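Local coordinates for twitching motility pilus retraction protein (Geobacter sulfurreducens PCA, PDB 5ZFQ) that probably powers retraction of the type IV pilus by hydrolysing ATP as a hexameric motor in twitching motility, at residues Arg317-Glu322 against His326-Gln331. Sequence-based numbering, arbitrary orientation.
Sequences RNLIRE and HQIYSQ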
loop_
_atom_site.group_PDB
_atom_site.type_symbol
_atom_site.label_atom_id
_atom_site.label_comp_id
_atom_site.label_asym_id
_atom_site.label_seq_id
_atom_site.Cartn_x
_atom_site.Cartn_y
_atom_site.Cartn_z
ATOM N N ARG A 317 -38.938 -1.850 -7.432
ATOM C CA ARG A 317 -37.877 -1.502 -8.367
ATOM C C ARG A 317 -37.671 0.009 -8.386
ATOM O O ARG A 317 -36.533 0.485 -8.495
ATOM C CB ARG A 317 -38.189 -2.000 -9.781
ATOM C CG ARG A 317 -38.309 -3.492 -9.919
ATOM C CD ARG A 317 -38.429 -3.892 -11.394
ATOM N NE ARG A 317 -38.742 -5.312 -11.527
ATOM C CZ ARG A 317 -37.850 -6.291 -11.391
ATOM N NH1 ARG A 317 -36.577 -6.010 -11.120
ATOM N NH2 ARG A 317 -38.236 -7.559 -11.520
ATOM N N ASN A 318 -38.776 0.752 -8.282
ATOM C CA ASN A 318 -38.715 2.210 -8.189
ATOM C C ASN A 318 -38.059 2.630 -6.859
ATOM O O ASN A 318 -37.165 3.484 -6.841
ATOM C CB ASN A 318 -40.118 2.829 -8.345
ATOM C CG ASN A 318 -40.669 2.711 -9.779
ATOM O OD1 ASN A 318 -40.151 1.947 -10.610
ATOM N ND2 ASN A 318 -41.732 3.455 -10.062
ATOM N N LEU A 319 -38.468 2.015 -5.755
ATOM C CA LEU A 319 -37.826 2.298 -4.475
ATOM C C LEU A 319 -36.298 2.102 -4.522
ATOM O O LEU A 319 -35.550 2.949 -4.030
ATOM C CB LEU A 319 -38.430 1.430 -3.371
ATOM C CG LEU A 319 -39.893 1.728 -3.030
ATOM C CD1 LEU A 319 -40.335 0.890 -1.822
ATOM C CD2 LEU A 319 -40.117 3.229 -2.803
ATOM N N ILE A 320 -35.831 1.009 -5.124
ATOM C CA ILE A 320 -34.387 0.792 -5.235
ATOM C C ILE A 320 -33.696 1.863 -6.097
ATOM O O ILE A 320 -32.704 2.453 -5.673
ATOM C CB ILE A 320 -34.072 -0.618 -5.785
ATOM C CG1 ILE A 320 -34.470 -1.672 -4.749
ATOM C CG2 ILE A 320 -32.595 -0.766 -6.085
ATOM C CD1 ILE A 320 -34.497 -3.075 -5.274
ATOM N N ARG A 321 -34.237 2.143 -7.277
ATOM C CA ARG A 321 -33.623 3.105 -8.194
ATOM C C ARG A 321 -33.611 4.545 -7.666
ATOM O O ARG A 321 -32.685 5.313 -7.934
ATOM C CB ARG A 321 -34.344 3.073 -9.537
ATOM C CG ARG A 321 -33.504 3.562 -10.694
ATOM C CD ARG A 321 -34.331 3.641 -11.952
ATOM N NE ARG A 321 -35.519 4.461 -11.717
ATOM C CZ ARG A 321 -36.752 3.974 -11.610
ATOM N NH1 ARG A 321 -36.965 2.653 -11.745
ATOM N NH2 ARG A 321 -37.766 4.806 -11.369
ATOM N N GLU A 322 -34.647 4.915 -6.925
ATOM C CA GLU A 322 -34.760 6.281 -6.431
ATOM C C GLU A 322 -34.197 6.424 -5.011
ATOM O O GLU A 322 -34.416 7.450 -4.347
ATOM C CB GLU A 322 -36.221 6.751 -6.471
ATOM C CG GLU A 322 -36.852 6.807 -7.874
ATOM C CD GLU A 322 -36.111 7.734 -8.844
ATOM O OE1 GLU A 322 -35.726 8.851 -8.426
ATOM O OE2 GLU A 322 -35.930 7.350 -10.028
ATOM N N HIS A 326 -34.869 1.578 2.530
ATOM C CA HIS A 326 -35.549 1.299 3.794
ATOM C C HIS A 326 -37.050 1.020 3.601
ATOM O O HIS A 326 -37.617 0.109 4.217
ATOM C CB HIS A 326 -35.352 2.477 4.762
ATOM C CG HIS A 326 -35.753 3.814 4.193
ATOM N ND1 HIS A 326 -35.268 4.298 2.993
ATOM C CD2 HIS A 326 -36.592 4.767 4.667
ATOM C CE1 HIS A 326 -35.791 5.488 2.753
ATOM N NE2 HIS A 326 -36.601 5.796 3.751
ATOM N N GLN A 327 -37.676 1.797 2.716
ATOM C CA GLN A 327 -39.109 1.696 2.444
ATOM C C GLN A 327 -39.567 0.372 1.806
ATOM O O GLN A 327 -40.760 0.060 1.818
ATOM C CB GLN A 327 -39.543 2.850 1.541
ATOM C CG GLN A 327 -39.413 4.226 2.174
ATOM C CD GLN A 327 -40.227 5.261 1.436
ATOM O OE1 GLN A 327 -41.117 4.922 0.656
ATOM N NE2 GLN A 327 -39.934 6.535 1.678
ATOM N N ILE A 328 -38.634 -0.390 1.247
ATOM C CA ILE A 328 -38.954 -1.674 0.649
ATOM C C ILE A 328 -39.703 -2.557 1.637
ATOM O O ILE A 328 -40.645 -3.266 1.271
ATOM C CB ILE A 328 -37.664 -2.395 0.156
ATOM C CG1 ILE A 328 -37.189 -1.793 -1.170
ATOM C CG2 ILE A 328 -37.873 -3.904 -0.001
ATOM C CD1 ILE A 328 -35.799 -2.250 -1.577
ATOM N N TYR A 329 -39.295 -2.477 2.899
ATOM C CA TYR A 329 -39.822 -3.341 3.952
ATOM C C TYR A 329 -41.347 -3.264 4.069
ATOM O O TYR A 329 -42.016 -4.262 4.364
ATOM C CB TYR A 329 -39.168 -2.983 5.287
ATOM C CG TYR A 329 -39.512 -3.949 6.392
ATOM C CD1 TYR A 329 -38.924 -5.215 6.450
ATOM C CD2 TYR A 329 -40.431 -3.599 7.381
ATOM C CE1 TYR A 329 -39.247 -6.099 7.466
ATOM C CE2 TYR A 329 -40.752 -4.473 8.395
ATOM C CZ TYR A 329 -40.165 -5.720 8.436
ATOM O OH TYR A 329 -40.503 -6.578 9.457
ATOM N N SER A 330 -41.878 -2.071 3.826
ATOM C CA SER A 330 -43.321 -1.838 3.785
ATOM C C SER A 330 -44.037 -2.690 2.739
ATOM O O SER A 330 -45.075 -3.299 3.018
ATOM C CB SER A 330 -43.597 -0.361 3.513
ATOM O OG SER A 330 -44.964 -0.145 3.202
ATOM N N GLN A 331 -43.479 -2.724 1.532
ATOM C CA GLN A 331 -44.042 -3.522 0.452
ATOM C C GLN A 331 -44.014 -5.016 0.779
ATOM O O GLN A 331 -44.826 -5.790 0.278
ATOM C CB GLN A 331 -43.294 -3.241 -0.848
ATOM C CG GLN A 331 -43.548 -1.855 -1.373
ATOM C CD GLN A 331 -45.038 -1.576 -1.571
ATOM O OE1 GLN A 331 -45.715 -2.269 -2.345
ATOM N NE2 GLN A 331 -45.557 -0.560 -0.864
#
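Leu319 and Ile320, near the C-terminal end of helix 314-321, pack on Ile328 of the short helix 328-333 across a short connecting loop, forming a small antiparallel helical hairpin at the periphery of the ATPase chain. No hydrogen bond joins the two segments; the contact is made by van der Waals packing, partly of side chain on backbone. Leu319 reaches across with CD1, which lies against the backbone between Gln327 and Ile328, 3.7 Å from the amide N of Ile328. The same methyl meets CB of Gln327 at 4.0 Å and CG of Gln331 at 4.2 Å. The side chains of Leu319 and Gln327 run nearly perpendicular, and CD2 of the leucine rests 4.0 Å from Gln327 OE1, a van der Waals contact. On the buried side, Ile328 carries CG1 anti to its carbonyl carbon (chi1 -78°); with the chain extended beyond it, CD1 reaches CG1 of Ile320 at 3.5 Å. Its CG1 meanwhile lies 4.1 Å from CB of Leu319, so one isoleucine engages two successive residues of the first helix. Ile263 of helix 259-268 touches both Ile320 and Ile328, and Leu282 of helix 275-285 adds to the apolar surroundings of Ile320. An alanine in place of Ile328 would probably cost Ile320 and Leu319 CB their shared partner and open a gap beside Ile263. On the side facing a neighbouring subunit, Arg321 NE makes a long, weak salt bridge to Glu322 OE2 (3.4 Å), and Pro369 of that subunit packs against Asn318 and Arg321. The arrangement is characteristic of an antiparallel helical hairpin joined by aliphatic side chains, here backed by helices 259-268 and 275-285 and bordering a subunit interface of the hexamer.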